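Local coordinates for CELL WALL surface anchor family protein (Streptococcus pneumoniae, PDB 2WW8) that probably mediates attachment of the bacterium to host cells as the adhesin of the pneumococcal pilus, at residues I52-E57 / I729-K734; A65-K70 / Y99-A104. All blocks are in the same frame, centred on the assembly; numbering follows the deposited sequence.

Interaction 1: residues I52-E57 / I729-K734; sequences IKETGE and ISKEKK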
loop_
_atom_site.group_PDB
_atom_site.type_symbol
_atom_site.label_atom_id
_atom_site.label_comp_id
_atom_site.label_asym_id
_atom_site.label_seq_id
_atom_site.Cartn_x
_atom_site.Cartn_y
_atom_site.Cartn_z
ATOM N N ILE A 52 -41.115 -8.748 22.173
ATOM C CA ILE A 52 -42.523 -9.027 21.840
ATOM C C ILE A 52 -43.349 -7.756 21.685
ATOM O O ILE A 52 -43.365 -6.901 22.569
ATOM C CB ILE A 52 -43.267 -9.937 22.836
ATOM C CG1 ILE A 52 -42.479 -11.206 23.181
ATOM C CG2 ILE A 52 -44.579 -10.385 22.213
ATOM C CD1 ILE A 52 -41.679 -11.119 24.481
ATOM N N LYS A 53 -44.005 -7.651 20.535
ATOM C CA LYS A 53 -44.956 -6.588 20.232
ATOM C C LYS A 53 -46.362 -7.184 20.273
ATOM O O LYS A 53 -46.541 -8.347 19.871
ATOM C CB LYS A 53 -44.747 -6.007 18.829
ATOM C CG LYS A 53 -43.561 -5.078 18.686
ATOM C CD LYS A 53 -43.572 -4.399 17.329
ATOM C CE LYS A 53 -42.554 -3.280 17.337
ATOM N NZ LYS A 53 -42.901 -2.292 16.278
ATOM N N GLU A 54 -47.322 -6.376 20.747
ATOM C CA GLU A 54 -48.759 -6.700 20.694
ATOM C C GLU A 54 -49.575 -5.667 19.913
ATOM O O GLU A 54 -49.488 -4.460 20.177
ATOM C CB GLU A 54 -49.324 -6.903 22.097
ATOM C CG GLU A 54 -48.576 -7.954 22.916
ATOM C CD GLU A 54 -49.481 -8.704 23.880
ATOM O OE1 GLU A 54 -50.567 -8.158 24.198
ATOM O OE2 GLU A 54 -49.103 -9.820 24.314
ATOM N N THR A 55 -50.337 -6.147 18.930
ATOM C CA THR A 55 -51.296 -5.284 18.226
ATOM C C THR A 55 -52.778 -5.654 18.479
ATOM O O THR A 55 -53.095 -6.756 18.942
ATOM C CB THR A 55 -51.029 -5.216 16.699
ATOM O OG1 THR A 55 -51.244 -6.513 16.116
ATOM C CG2 THR A 55 -49.623 -4.666 16.409
ATOM N N GLY A 56 -53.682 -4.730 18.165
ATOM C CA GLY A 56 -55.117 -4.940 18.346
ATOM C C GLY A 56 -55.887 -4.230 17.249
ATOM O O GLY A 56 -55.643 -4.499 16.071
ATOM N N GLU A 57 -56.793 -3.335 17.657
ATOM C CA GLU A 57 -57.678 -2.517 16.806
ATOM C C GLU A 57 -57.230 -2.288 15.359
ATOM O O GLU A 57 -56.568 -1.281 15.069
ATOM C CB GLU A 57 -57.958 -1.159 17.475
ATOM C CG GLU A 57 -59.386 -0.606 17.286
ATOM C CD GLU A 57 -60.489 -1.503 17.867
ATOM O OE1 GLU A 57 -60.187 -2.636 18.311
ATOM O OE2 GLU A 57 -61.673 -1.089 17.882
ATOM N N ILE A 729 -47.701 -10.233 18.315
ATOM C CA ILE A 729 -48.948 -10.898 18.710
ATOM C C ILE A 729 -50.158 -10.048 18.367
ATOM O O ILE A 729 -50.295 -8.913 18.834
ATOM C CB ILE A 729 -48.966 -11.340 20.171
ATOM C CG1 ILE A 729 -48.112 -12.606 20.311
ATOM C CG2 ILE A 729 -50.397 -11.659 20.581
ATOM C CD1 ILE A 729 -47.521 -12.791 21.688
ATOM N N SER A 730 -50.988 -10.627 17.504
ATOM C CA SER A 730 -52.330 -10.111 17.255
ATOM C C SER A 730 -53.314 -10.531 18.353
ATOM O O SER A 730 -53.656 -11.704 18.504
ATOM C CB SER A 730 -52.816 -10.563 15.881
ATOM O OG SER A 730 -52.163 -9.779 14.909
ATOM N N LYS A 731 -53.775 -9.565 19.133
ATOM C CA LYS A 731 -54.616 -9.887 20.281
ATOM C C LYS A 731 -56.109 -9.763 19.913
ATOM O O LYS A 731 -56.462 -8.940 19.051
ATOM C CB LYS A 731 -54.172 -8.999 21.450
ATOM C CG LYS A 731 -52.923 -9.474 22.193
ATOM C CD LYS A 731 -53.211 -9.813 23.678
ATOM C CE LYS A 731 -53.531 -11.285 23.994
ATOM N NZ LYS A 731 -52.581 -12.360 23.527
ATOM N N GLU A 732 -56.971 -10.587 20.521
ATOM C CA GLU A 732 -58.435 -10.477 20.317
ATOM C C GLU A 732 -59.075 -9.636 21.426
ATOM O O GLU A 732 -58.928 -9.943 22.614
ATOM C CB GLU A 732 -59.180 -11.831 20.253
ATOM C CG GLU A 732 -58.474 -13.021 19.584
ATOM C CD GLU A 732 -58.621 -13.066 18.059
ATOM O OE1 GLU A 732 -59.771 -13.053 17.559
ATOM O OE2 GLU A 732 -57.580 -13.137 17.348
ATOM N N LYS A 733 -59.777 -8.577 21.037
ATOM C CA LYS A 733 -60.622 -7.848 21.983
ATOM C C LYS A 733 -61.457 -8.842 22.805
ATOM O O LYS A 733 -62.080 -9.751 22.251
ATOM C CB LYS A 733 -61.544 -6.893 21.230
ATOM C CG LYS A 733 -61.961 -5.661 22.008
ATOM C CD LYS A 733 -61.113 -4.456 21.635
ATOM C CE LYS A 733 -61.925 -3.183 21.789
ATOM N NZ LYS A 733 -61.298 -2.104 20.988
ATOM N N LYS A 734 -61.444 -8.704 24.129
ATOM C CA LYS A 734 -62.321 -9.544 24.956
ATOM C C LYS A 734 -63.733 -8.994 25.071
ATOM O O LYS A 734 -63.965 -7.783 25.138
ATOM C CB LYS A 734 -61.732 -9.920 26.320
ATOM C CG LYS A 734 -61.281 -8.782 27.223
ATOM C CD LYS A 734 -62.181 -8.627 28.444
ATOM C CE LYS A 734 -61.946 -9.685 29.509
ATOM N NZ LYS A 734 -62.147 -11.037 28.927
#
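The strand through Ile-52 to Thr-55 runs parallel to the one that ends with Ile-729 and Ser-730, and the ladder between them is the tight part of this contact. Both backbone polar groups of Ile-729 are used: its N donates to Lys-53 O at 2.7 Å, almost straight at 172°, and its O takes the N-H of Thr-55 at 2.8 Å. One step on, beyond the bridged pairs, Lys-731 N reaches Thr-55 O at 2.9 Å, nearly along the C=O axis. Under the ladder, Ile-52 and Ile-729 lie alongside each other, CG2 of the former 3.8 Å from CD1 of the latter. With Glu-54 they make up the buried face, where Ile-52 also meets Phe-67 and Phe-91. In the mixed four-stranded sheet of this prealbumin-like domain, strand 724-730 lies between 48-55, some 670 residues earlier in the chain, and 135-137. Lys-731, bent at chi2, chi3 and chi4, lays its methylene chain obliquely across the Glu-54 carboxylate, CD of Lys-731 3.2 Å from OE1 of Glu-54, while Lys-731 NZ stays 4.4 Å from Glu-54 OE2, too far for a salt bridge. The other face is looser: Thr-55 OG1 and Ser-730 OG come only to 3.6 Å. Past the strands the chains are joined by an exposed salt bridge, Lys-733 NZ to Glu-57 OE1 at 2.9 Å, weak as a hydrogen bond.

Interaction 2: residues A65-K70 / Y99-A104; sequences AVFELK and YTLTEA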
loop_
_atom_site.group_PDB
_atom_site.type_symbol
_atom_site.label_atom_id
_atom_site.label_comp_id
_atom_site.label_asym_id
_atom_site.label_seq_id
_atom_site.Cartn_x
_atom_site.Cartn_y
_atom_site.Cartn_z
ATOM N N ALA A 65 -48.821 -4.804 28.443
ATOM C CA ALA A 65 -48.742 -6.272 28.530
ATOM C C ALA A 65 -47.570 -6.770 29.397
ATOM O O ALA A 65 -46.570 -6.057 29.565
ATOM C CB ALA A 65 -48.692 -6.895 27.130
ATOM N N VAL A 66 -47.688 -7.981 29.947
ATOM C CA VAL A 66 -46.728 -8.464 30.942
ATOM C C VAL A 66 -46.272 -9.896 30.637
ATOM O O VAL A 66 -47.093 -10.818 30.600
ATOM C CB VAL A 66 -47.223 -8.242 32.419
ATOM C CG1 VAL A 66 -46.595 -9.222 33.420
ATOM C CG2 VAL A 66 -46.972 -6.794 32.876
ATOM N N PHE A 67 -44.963 -10.059 30.418
ATOM C CA PHE A 67 -44.398 -11.344 30.011
ATOM C C PHE A 67 -43.445 -11.975 30.999
ATOM O O PHE A 67 -42.790 -11.282 31.767
ATOM C CB PHE A 67 -43.702 -11.242 28.638
ATOM C CG PHE A 67 -44.651 -10.945 27.510
ATOM C CD1 PHE A 67 -45.283 -11.978 26.827
ATOM C CD2 PHE A 67 -44.936 -9.626 27.162
ATOM C CE1 PHE A 67 -46.168 -11.695 25.798
ATOM C CE2 PHE A 67 -45.823 -9.324 26.132
ATOM C CZ PHE A 67 -46.443 -10.367 25.456
ATOM N N GLU A 68 -43.359 -13.300 30.929
ATOM C CA GLU A 68 -42.449 -14.067 31.770
ATOM C C GLU A 68 -41.545 -15.034 31.026
ATOM O O GLU A 68 -42.001 -15.844 30.219
ATOM C CB GLU A 68 -43.206 -14.787 32.890
ATOM C CG GLU A 68 -43.847 -13.732 33.788
ATOM C CD GLU A 68 -44.283 -14.225 35.156
ATOM O OE1 GLU A 68 -44.316 -15.460 35.389
ATOM O OE2 GLU A 68 -44.589 -13.338 35.988
ATOM N N LEU A 69 -40.255 -14.929 31.327
ATOM C CA LEU A 69 -39.263 -15.829 30.755
ATOM C C LEU A 69 -38.635 -16.687 31.851
ATOM O O LEU A 69 -37.991 -16.178 32.784
ATOM C CB LEU A 69 -38.192 -15.045 29.985
ATOM C CG LEU A 69 -37.185 -15.872 29.181
ATOM C CD1 LEU A 69 -37.840 -16.598 28.000
ATOM C CD2 LEU A 69 -36.006 -14.980 28.758
ATOM N N LYS A 70 -38.839 -17.995 31.737
ATOM C CA LYS A 70 -38.332 -18.868 32.784
ATOM C C LYS A 70 -37.451 -19.971 32.212
ATOM O O LYS A 70 -37.797 -20.657 31.238
ATOM C CB LYS A 70 -39.412 -19.356 33.782
ATOM C CG LYS A 70 -40.231 -20.583 33.385
ATOM C CD LYS A 70 -40.578 -21.458 34.593
ATOM C CE LYS A 70 -41.582 -22.546 34.208
ATOM N NZ LYS A 70 -42.976 -22.174 34.612
ATOM N N TYR A 99 -35.953 -21.865 27.196
ATOM C CA TYR A 99 -36.876 -21.045 27.977
ATOM C C TYR A 99 -38.333 -21.258 27.561
ATOM O O TYR A 99 -38.608 -21.560 26.394
ATOM C CB TYR A 99 -36.516 -19.557 27.867
ATOM C CG TYR A 99 -35.135 -19.208 28.382
ATOM C CD1 TYR A 99 -33.972 -19.659 27.728
ATOM C CD2 TYR A 99 -34.985 -18.419 29.524
ATOM C CE1 TYR A 99 -32.708 -19.354 28.206
ATOM C CE2 TYR A 99 -33.714 -18.102 30.012
ATOM C CZ TYR A 99 -32.585 -18.577 29.348
ATOM O OH TYR A 99 -31.344 -18.259 29.854
ATOM N N THR A 100 -39.247 -21.124 28.528
ATOM C CA THR A 100 -40.657 -20.906 28.212
ATOM C C THR A 100 -41.003 -19.444 28.485
ATOM O O THR A 100 -40.670 -18.894 29.542
ATOM C CB THR A 100 -41.638 -21.890 28.904
ATOM O OG1 THR A 100 -41.189 -23.232 28.690
ATOM C CG2 THR A 100 -43.061 -21.769 28.325
ATOM N N LEU A 101 -41.624 -18.847 27.467
ATOM C CA LEU A 101 -42.179 -17.492 27.457
ATOM C C LEU A 101 -43.706 -17.572 27.536
ATOM O O LEU A 101 -44.359 -18.260 26.733
ATOM C CB LEU A 101 -41.803 -16.767 26.160
ATOM C CG LEU A 101 -41.717 -15.249 25.919
ATOM C CD1 LEU A 101 -42.607 -14.879 24.730
ATOM C CD2 LEU A 101 -41.996 -14.305 27.091
ATOM N N THR A 102 -44.253 -16.854 28.515
ATOM C CA THR A 102 -45.701 -16.797 28.777
ATOM C C THR A 102 -46.152 -15.349 28.968
ATOM O O THR A 102 -45.449 -14.508 29.548
ATOM C CB THR A 102 -46.125 -17.576 30.048
ATOM O OG1 THR A 102 -45.197 -17.284 31.100
ATOM C CG2 THR A 102 -46.191 -19.088 29.815
ATOM N N GLU A 103 -47.344 -15.075 28.449
ATOM C CA GLU A 103 -48.054 -13.852 28.787
ATOM C C GLU A 103 -48.672 -13.987 30.203
ATOM O O GLU A 103 -49.539 -14.824 30.450
ATOM C CB GLU A 103 -49.087 -13.547 27.698
ATOM C CG GLU A 103 -49.558 -12.107 27.643
ATOM C CD GLU A 103 -50.872 -11.979 26.890
ATOM O OE1 GLU A 103 -51.667 -12.966 26.897
ATOM O OE2 GLU A 103 -51.124 -10.898 26.294
ATOM N N ALA A 104 -48.195 -13.183 31.148
ATOM C CA ALA A 104 -48.723 -13.228 32.503
ATOM C C ALA A 104 -50.039 -12.435 32.562
ATOM O O ALA A 104 -51.070 -12.961 32.985
ATOM C CB ALA A 104 -47.685 -12.716 33.508
#
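Five backbone hydrogen bonds tie strand 66-70 to its antiparallel neighbour 99-103. Glu-68 and Thr-102 form one hydrogen-bonded pair, with N of Glu-68 2.8 Å from O of Thr-102 and the return bond slightly longer; Lys-70 and Thr-100 form the next in the same two-way fashion. The fifth closes the end, where Ala-104 N donates to Val-66 O at 2.7 Å, less straight than the others at 144°. Between these pairs CA-H groups also point at carbonyls, most closely Leu-101 CA to Glu-68 O at 3.2 Å.

Apolar contacts concentrate on the face carrying Phe-67, Leu-69 and Leu-101. The tightest is Leu-69 against Tyr-99: with CG anti to the backbone N (chi1 -172°), the leucine brings CD1 to 3.2 Å from Tyr-99 CB, and its CG sits 3.4 Å from Tyr-99 CD2. Leu-101 CD2 reaches Phe-67 CB at 3.8 Å. The Phe-67 ring sends CE1 to the CB and CG of Glu-103, its plane 28° from that of the carboxylate. At the end of the ladder, Val-66 CG1 touches Ala-104 CB at 3.7 Å.

Three side-chain polar atoms have hydrogen-bond partners outside the two segments: Tyr-99 OH with Lys-95 O, Glu-103 OE1 with Ser-113 N, and Thr-100 OG1 with Asn-72 ND2.

Phe-67 and Leu-101 lie against Ile-52, and Leu-69 against Phe-91 and Ile-94, so this five-stranded antiparallel sheet faces a second one across an apolar core, the sandwich of a prealbumin-like (transthyretin clan) domain.

How the interactions relate
Interaction 2 is nested within the long loop that interaction 1 closes: 52-57, 65-70 and 99-104 follow one another, and 729-734 arrives only after the intervening domains. Their centres lie 15 Å apart in the two facing sheets of one domain, far from the centre of the elongated chain. They meet at Glu-54, whose OE2 is 2.9 Å from Phe-67 CZ and 3.0 Å from Glu-103 OE2. Two carboxylates this close may share a proton, and Lys-731 NZ, in a long, weak ion pair with Glu-103 OE2, would lessen their repulsion. The domain pairs the first modelled strand with one that follows the intervening domains, and the chain then enters another prealbumin-like domain.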